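Local coordinates for protein secondary thiamine-phosphate synthase enzyme (Thermus thermophilus, PDB 2CU5) that probably acts as a secondary thiamine-phosphate synthase of the UPF0047 (YjbQ) family, at residues V9-T20 and Q110-V121. Numbering follows the deposited sequence.
Sequences VPTPEEGFVNIT and QVFLAEFDGPRV
Thr-11 and Glu-115 cross at about a right angle where two antiparallel strand pairs meet. The hydroxyl OG1 of Thr-11 donates to the anti lone pair of Glu-115 OE1 (2.7 Å) and accepts from Arg-120 N (3.1 Å). A bend at chi2 (62°) turns the Glu-115 carboxylate back to this hydroxyl, while OE2 takes the amide of Asp-117 and OE1 also pairs with Arg-122. With an alanine here, the Thr-11 hydroxyl, the Asp-117 amide and the Arg-122 charge would probably lose the carboxylate they share. Nearby, the side chains of Leu-113 and Val-9 reach toward each other, tip to tip, with Leu-113 CD1 3.7 Å from Val-9 CB. On the other face of strands 15-18 and 110-115, Phe-16 turns its ring edge to the face of Phe-112 in a T-shaped pair (planes at 76°), and Phe-16 CE1 lies 3.6 Å from Ala-114 CB; helix 53-66 packs against Phe-16. At the far end Asn-18 ND2 gives Gln-110 OE1 an in-plane bond (2.7 Å), the two amides inclined at 61°, while Asn-18 OD1 closes an Asx turn onto Thr-20 N. Thr-20 OG1 accepts from Val-111 N (2.8 Å). Antiparallel pairings, 15-18 on 110-115 and, with Pro-10 opposite Val-121, 5-11 beside 120-128, thus join a three-stranded sheet to a five-stranded one.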
ATOM      1  N   VAL A   9       4.414   6.884 -19.519  1.00 19.46           N
ATOM      2  CA  VAL A   9       5.479   7.633 -18.866  1.00 19.33           C
ATOM      3  C   VAL A   9       6.897   7.110 -19.053  1.00 19.14           C
ATOM      4  O   VAL A   9       7.200   5.984 -18.670  1.00 20.67           O
ATOM      5  CB  VAL A   9       5.197   7.699 -17.340  1.00 18.77           C
ATOM      6  CG1 VAL A   9       6.150   8.659 -16.666  1.00 17.75           C
ATOM      7  CG2 VAL A   9       3.751   8.116 -17.097  1.00 18.92           C
ATOM      8  N   PRO A  10       7.784   7.920 -19.653  1.00 20.37           N
ATOM      9  CA  PRO A  10       9.164   7.454 -19.837  1.00 19.05           C
ATOM     10  C   PRO A  10       9.840   7.409 -18.463  1.00 19.81           C
ATOM     11  O   PRO A  10       9.648   8.310 -17.643  1.00 19.10           O
ATOM     12  CB  PRO A  10       9.774   8.525 -20.740  1.00 18.80           C
ATOM     13  CG  PRO A  10       8.587   9.034 -21.517  1.00 20.36           C
ATOM     14  CD  PRO A  10       7.534   9.138 -20.444  1.00 18.67           C
ATOM     15  N   THR A  11      10.626   6.368 -18.214  1.00 19.33           N
ATOM     16  CA  THR A  11      11.312   6.231 -16.931  1.00 19.63           C
ATOM     17  C   THR A  11      12.794   5.924 -17.104  1.00 19.97           C
ATOM     18  O   THR A  11      13.206   5.359 -18.115  1.00 20.23           O
ATOM     19  CB  THR A  11      10.695   5.095 -16.097  1.00 15.61           C
ATOM     20  OG1 THR A  11      10.822   3.861 -16.812  1.00 19.45           O
ATOM     21  CG2 THR A  11       9.219   5.369 -15.830  1.00 19.28           C
ATOM     22  N   PRO A  12      13.620   6.317 -16.123  1.00 20.13           N
ATOM     23  CA  PRO A  12      15.065   6.064 -16.177  1.00 20.03           C
ATOM     24  C   PRO A  12      15.326   4.648 -15.665  1.00 19.81           C
ATOM     25  O   PRO A  12      14.383   3.917 -15.377  1.00 17.87           O
ATOM     26  CB  PRO A  12      15.627   7.126 -15.245  1.00 20.14           C
ATOM     27  CG  PRO A  12      14.576   7.200 -14.181  1.00 20.72           C
ATOM     28  CD  PRO A  12      13.289   7.207 -14.994  1.00 20.24           C
ATOM     29  N   GLU A  13      16.592   4.258 -15.545  1.00 20.07           N
ATOM     30  CA  GLU A  13      16.900   2.918 -15.054  1.00 21.89           C
ATOM     31  C   GLU A  13      16.184   2.736 -13.721  1.00 20.07           C
ATOM     32  O   GLU A  13      15.578   1.698 -13.456  1.00 19.82           O
ATOM     33  CB  GLU A  13      18.409   2.740 -14.862  1.00 24.59           C
ATOM     34  CG  GLU A  13      18.812   1.296 -14.622  1.00 30.05           C
ATOM     35  CD  GLU A  13      20.297   1.135 -14.382  1.00 34.11           C
ATOM     36  OE1 GLU A  13      21.091   1.744 -15.131  1.00 36.32           O
ATOM     37  OE2 GLU A  13      20.668   0.391 -13.449  1.00 37.10           O
ATOM     38  N   GLU A  14      16.264   3.760 -12.880  1.00 20.62           N
ATOM     39  CA  GLU A  14      15.596   3.730 -11.592  1.00 21.69           C
ATOM     40  C   GLU A  14      15.434   5.147 -11.079  1.00 20.36           C
ATOM     41  O   GLU A  14      16.320   5.989 -11.250  1.00 20.60           O
ATOM     42  CB  GLU A  14      16.373   2.876 -10.579  1.00 25.25           C
ATOM     43  CG  GLU A  14      17.475   3.590  -9.812  1.00 30.57           C
ATOM     44  CD  GLU A  14      17.899   2.820  -8.567  1.00 34.39           C
ATOM     45  OE1 GLU A  14      18.739   3.334  -7.797  1.00 37.71           O
ATOM     46  OE2 GLU A  14      17.391   1.698  -8.355  1.00 35.73           O
ATOM     47  N   GLY A  15      14.286   5.412 -10.467  1.00 18.30           N
ATOM     48  CA  GLY A  15      14.030   6.735  -9.944  1.00 18.46           C
ATOM     49  C   GLY A  15      12.555   7.021  -9.759  1.00 19.06           C
ATOM     50  O   GLY A  15      11.696   6.233 -10.153  1.00 17.84           O
ATOM     51  N   PHE A  16      12.271   8.158  -9.136  1.00 18.71           N
ATOM     52  CA  PHE A  16      10.905   8.590  -8.889  1.00 19.17           C
ATOM     53  C   PHE A  16      10.559   9.642  -9.932  1.00 18.93           C
ATOM     54  O   PHE A  16      11.160  10.722  -9.965  1.00 19.61           O
ATOM     55  CB  PHE A  16      10.789   9.189  -7.489  1.00 22.24           C
ATOM     56  CG  PHE A  16      10.861   8.175  -6.387  1.00 23.49           C
ATOM     57  CD1 PHE A  16       9.721   7.490  -5.978  1.00 27.02           C
ATOM     58  CD2 PHE A  16      12.071   7.890  -5.764  1.00 27.55           C
ATOM     59  CE1 PHE A  16       9.783   6.535  -4.961  1.00 26.91           C
ATOM     60  CE2 PHE A  16      12.140   6.935  -4.744  1.00 28.14           C
ATOM     61  CZ  PHE A  16      10.993   6.260  -4.346  1.00 26.31           C
ATOM     62  N   VAL A  17       9.609   9.315 -10.799  1.00 18.17           N
ATOM     63  CA  VAL A  17       9.185  10.235 -11.848  1.00 16.48           C
ATOM     64  C   VAL A  17       7.928  10.950 -11.373  1.00 15.83           C
ATOM     65  O   VAL A  17       6.926  10.312 -11.059  1.00 14.86           O
ATOM     66  CB  VAL A  17       8.877   9.478 -13.159  1.00 18.58           C
ATOM     67  CG1 VAL A  17       8.514  10.467 -14.261  1.00 17.33           C
ATOM     68  CG2 VAL A  17      10.080   8.645 -13.570  1.00 17.54           C
ATOM     69  N   ASN A  18       7.995  12.276 -11.321  1.00 16.48           N
ATOM     70  CA  ASN A  18       6.870  13.093 -10.875  1.00 16.08           C
ATOM     71  C   ASN A  18       5.804  13.134 -11.973  1.00 15.12           C
ATOM     72  O   ASN A  18       6.005  13.748 -13.017  1.00 17.39           O
ATOM     73  CB  ASN A  18       7.357  14.513 -10.574  1.00 15.47           C
ATOM     74  CG  ASN A  18       6.317  15.340  -9.847  1.00 13.95           C
ATOM     75  OD1 ASN A  18       5.124  15.228 -10.119  1.00 16.20           O
ATOM     76  ND2 ASN A  18       6.766  16.178  -8.918  1.00 16.30           N
ATOM     77  N   ILE A  19       4.672  12.485 -11.735  1.00 16.55           N
ATOM     78  CA  ILE A  19       3.598  12.440 -12.724  1.00 16.95           C
ATOM     79  C   ILE A  19       2.364  13.220 -12.287  1.00 17.08           C
ATOM     80  O   ILE A  19       1.281  13.059 -12.851  1.00 16.91           O
ATOM     81  CB  ILE A  19       3.174  10.991 -12.991  1.00 17.21           C
ATOM     82  CG1 ILE A  19       2.643  10.372 -11.690  1.00 14.32           C
ATOM     83  CG2 ILE A  19       4.365  10.193 -13.547  1.00 17.86           C
ATOM     84  CD1 ILE A  19       2.036   8.995 -11.850  1.00 14.57           C
ATOM     85  N   THR A  20       2.530  14.065 -11.280  1.00 17.48           N
ATOM     86  CA  THR A  20       1.425  14.853 -10.750  1.00 18.79           C
ATOM     87  C   THR A  20       0.704  15.643 -11.841  1.00 18.62           C
ATOM     88  O   THR A  20      -0.513  15.533 -11.995  1.00 17.21           O
ATOM     89  CB  THR A  20       1.921  15.846  -9.674  1.00 18.10           C
ATOM     90  OG1 THR A  20       2.741  15.153  -8.723  1.00 19.96           O
ATOM     91  CG2 THR A  20       0.744  16.476  -8.940  1.00 18.82           C
ATOM     92  N   GLN A 110       3.789  14.970  -3.763  1.00 18.36           N
ATOM     93  CA  GLN A 110       3.762  14.889  -5.217  1.00 18.55           C
ATOM     94  C   GLN A 110       3.505  13.420  -5.557  1.00 17.68           C
ATOM     95  O   GLN A 110       3.851  12.528  -4.775  1.00 16.30           O
ATOM     96  CB  GLN A 110       5.100  15.342  -5.816  1.00 18.37           C
ATOM     97  CG  GLN A 110       5.355  16.838  -5.721  1.00 18.07           C
ATOM     98  CD  GLN A 110       4.496  17.644  -6.683  1.00 21.23           C
ATOM     99  OE1 GLN A 110       4.812  17.758  -7.865  1.00 20.97           O
ATOM    100  NE2 GLN A 110       3.394  18.195  -6.180  1.00 21.60           N
ATOM    101  N   VAL A 111       2.884  13.165  -6.704  1.00 15.80           N
ATOM    102  CA  VAL A 111       2.603  11.795  -7.118  1.00 16.49           C
ATOM    103  C   VAL A 111       3.762  11.284  -7.964  1.00 17.09           C
ATOM    104  O   VAL A 111       4.136  11.910  -8.957  1.00 15.87           O
ATOM    105  CB  VAL A 111       1.292  11.714  -7.933  1.00 15.37           C
ATOM    106  CG1 VAL A 111       0.998  10.274  -8.312  1.00 15.62           C
ATOM    107  CG2 VAL A 111       0.155  12.290  -7.117  1.00 14.39           C
ATOM    108  N   PHE A 112       4.329  10.148  -7.565  1.00 16.60           N
ATOM    109  CA  PHE A 112       5.470   9.574  -8.270  1.00 17.14           C
ATOM    110  C   PHE A 112       5.274   8.182  -8.833  1.00 16.81           C
ATOM    111  O   PHE A 112       4.610   7.334  -8.234  1.00 15.16           O
ATOM    112  CB  PHE A 112       6.688   9.495  -7.343  1.00 16.31           C
ATOM    113  CG  PHE A 112       7.268  10.819  -6.970  1.00 15.67           C
ATOM    114  CD1 PHE A 112       8.072  11.521  -7.864  1.00 18.48           C
ATOM    115  CD2 PHE A 112       7.030  11.360  -5.712  1.00 17.37           C
ATOM    116  CE1 PHE A 112       8.636  12.750  -7.506  1.00 17.64           C
ATOM    117  CE2 PHE A 112       7.581  12.578  -5.346  1.00 18.10           C
ATOM    118  CZ  PHE A 112       8.389  13.278  -6.245  1.00 20.12           C
ATOM    119  N   LEU A 113       5.862   7.960 -10.002  1.00 16.90           N
ATOM    120  CA  LEU A 113       5.860   6.637 -10.595  1.00 18.44           C
ATOM    121  C   LEU A 113       7.247   6.164 -10.157  1.00 17.27           C
ATOM    122  O   LEU A 113       8.259   6.696 -10.600  1.00 17.93           O
ATOM    123  CB  LEU A 113       5.787   6.697 -12.121  1.00 19.20           C
ATOM    124  CG  LEU A 113       5.559   5.333 -12.792  1.00 20.24           C
ATOM    125  CD1 LEU A 113       5.398   5.529 -14.290  1.00 21.34           C
ATOM    126  CD2 LEU A 113       6.722   4.388 -12.500  1.00 20.17           C
ATOM    127  N   ALA A 114       7.291   5.183  -9.266  1.00 17.91           N
ATOM    128  CA  ALA A 114       8.561   4.673  -8.766  1.00 16.44           C
ATOM    129  C   ALA A 114       9.102   3.570  -9.665  1.00 15.31           C
ATOM    130  O   ALA A 114       8.653   2.434  -9.590  1.00 15.82           O
ATOM    131  CB  ALA A 114       8.375   4.152  -7.337  1.00 14.62           C
ATOM    132  N   GLU A 115      10.075   3.911 -10.507  1.00 16.28           N
ATOM    133  CA  GLU A 115      10.677   2.943 -11.420  1.00 17.53           C
ATOM    134  C   GLU A 115      11.853   2.213 -10.775  1.00 17.62           C
ATOM    135  O   GLU A 115      12.802   2.847 -10.321  1.00 18.59           O
ATOM    136  CB  GLU A 115      11.174   3.640 -12.689  1.00 17.29           C
ATOM    137  CG  GLU A 115      11.848   2.685 -13.661  1.00 17.16           C
ATOM    138  CD  GLU A 115      10.902   1.607 -14.160  1.00 17.22           C
ATOM    139  OE1 GLU A 115      10.234   1.831 -15.194  1.00 18.59           O
ATOM    140  OE2 GLU A 115      10.814   0.538 -13.513  1.00 16.02           O
ATOM    141  N   PHE A 116      11.792   0.885 -10.758  1.00 18.18           N
ATOM    142  CA  PHE A 116      12.862   0.083 -10.171  1.00 18.86           C
ATOM    143  C   PHE A 116      13.557  -0.805 -11.205  1.00 19.52           C
ATOM    144  O   PHE A 116      14.551  -1.458 -10.893  1.00 19.58           O
ATOM    145  CB  PHE A 116      12.307  -0.795  -9.045  1.00 18.04           C
ATOM    146  CG  PHE A 116      11.518  -0.034  -8.014  1.00 17.31           C
ATOM    147  CD1 PHE A 116      12.112   0.985  -7.277  1.00 16.70           C
ATOM    148  CD2 PHE A 116      10.181  -0.344  -7.777  1.00 16.96           C
ATOM    149  CE1 PHE A 116      11.388   1.685  -6.312  1.00 15.39           C
ATOM    150  CE2 PHE A 116       9.447   0.349  -6.815  1.00 12.93           C
ATOM    151  CZ  PHE A 116      10.051   1.364  -6.083  1.00 14.04           C
ATOM    152  N   ASP A 117      13.042  -0.835 -12.432  1.00 18.68           N
ATOM    153  CA  ASP A 117      13.657  -1.662 -13.469  1.00 19.30           C
ATOM    154  C   ASP A 117      13.516  -1.082 -14.876  1.00 18.28           C
ATOM    155  O   ASP A 117      12.977  -1.729 -15.771  1.00 18.30           O
ATOM    156  CB  ASP A 117      13.069  -3.077 -13.419  1.00 20.87           C
ATOM    157  CG  ASP A 117      13.779  -4.041 -14.359  1.00 24.51           C
ATOM    158  OD1 ASP A 117      15.014  -3.933 -14.500  1.00 23.82           O
ATOM    159  OD2 ASP A 117      13.105  -4.909 -14.948  1.00 26.75           O
ATOM    160  N   GLY A 118      14.014   0.137 -15.060  1.00 18.50           N
ATOM    161  CA  GLY A 118      13.939   0.784 -16.354  1.00 18.55           C
ATOM    162  C   GLY A 118      15.265   0.719 -17.092  1.00 19.22           C
ATOM    163  O   GLY A 118      16.104  -0.127 -16.781  1.00 18.85           O
ATOM    164  N   PRO A 119      15.486   1.592 -18.085  1.00 20.05           N
ATOM    165  CA  PRO A 119      14.530   2.616 -18.515  1.00 19.72           C
ATOM    166  C   PRO A 119      13.436   1.985 -19.366  1.00 19.09           C
ATOM    167  O   PRO A 119      13.695   1.057 -20.129  1.00 19.48           O
ATOM    168  CB  PRO A 119      15.404   3.576 -19.316  1.00 19.96           C
ATOM    169  CG  PRO A 119      16.370   2.636 -19.977  1.00 20.40           C
ATOM    170  CD  PRO A 119      16.744   1.696 -18.849  1.00 20.88           C
ATOM    171  N   ARG A 120      12.214   2.483 -19.224  1.00 19.56           N
ATOM    172  CA  ARG A 120      11.089   1.964 -19.993  1.00 20.25           C
ATOM    173  C   ARG A 120      10.105   3.090 -20.267  1.00 17.65           C
ATOM    174  O   ARG A 120      10.373   4.254 -19.982  1.00 16.16           O
ATOM    175  CB  ARG A 120      10.335   0.887 -19.210  1.00 21.32           C
ATOM    176  CG  ARG A 120      11.165  -0.246 -18.642  1.00 25.53           C
ATOM    177  CD  ARG A 120      10.247  -1.391 -18.290  1.00 25.70           C
ATOM    178  NE  ARG A 120      10.935  -2.510 -17.662  1.00 26.35           N
ATOM    179  CZ  ARG A 120      10.461  -3.749 -17.659  1.00 28.70           C
ATOM    180  NH1 ARG A 120      11.133  -4.723 -17.061  1.00 30.23           N
ATOM    181  NH2 ARG A 120       9.318  -4.016 -18.276  1.00 28.02           N
ATOM    182  N   VAL A 121       8.973   2.716 -20.847  1.00 18.08           N
ATOM    183  CA  VAL A 121       7.878   3.642 -21.081  1.00 17.73           C
ATOM    184  C   VAL A 121       6.743   2.872 -20.430  1.00 16.10           C
ATOM    185  O   VAL A 121       6.206   1.921 -20.999  1.00 18.84           O
ATOM    186  CB  VAL A 121       7.571   3.876 -22.569  1.00 19.51           C
ATOM    187  CG1 VAL A 121       6.339   4.756 -22.695  1.00 20.75           C
ATOM    188  CG2 VAL A 121       8.743   4.571 -23.239  1.00 19.52           C
TER
HETATM  189  O   HOH W   1      15.844  -0.523  -8.365  1.00 28.49           O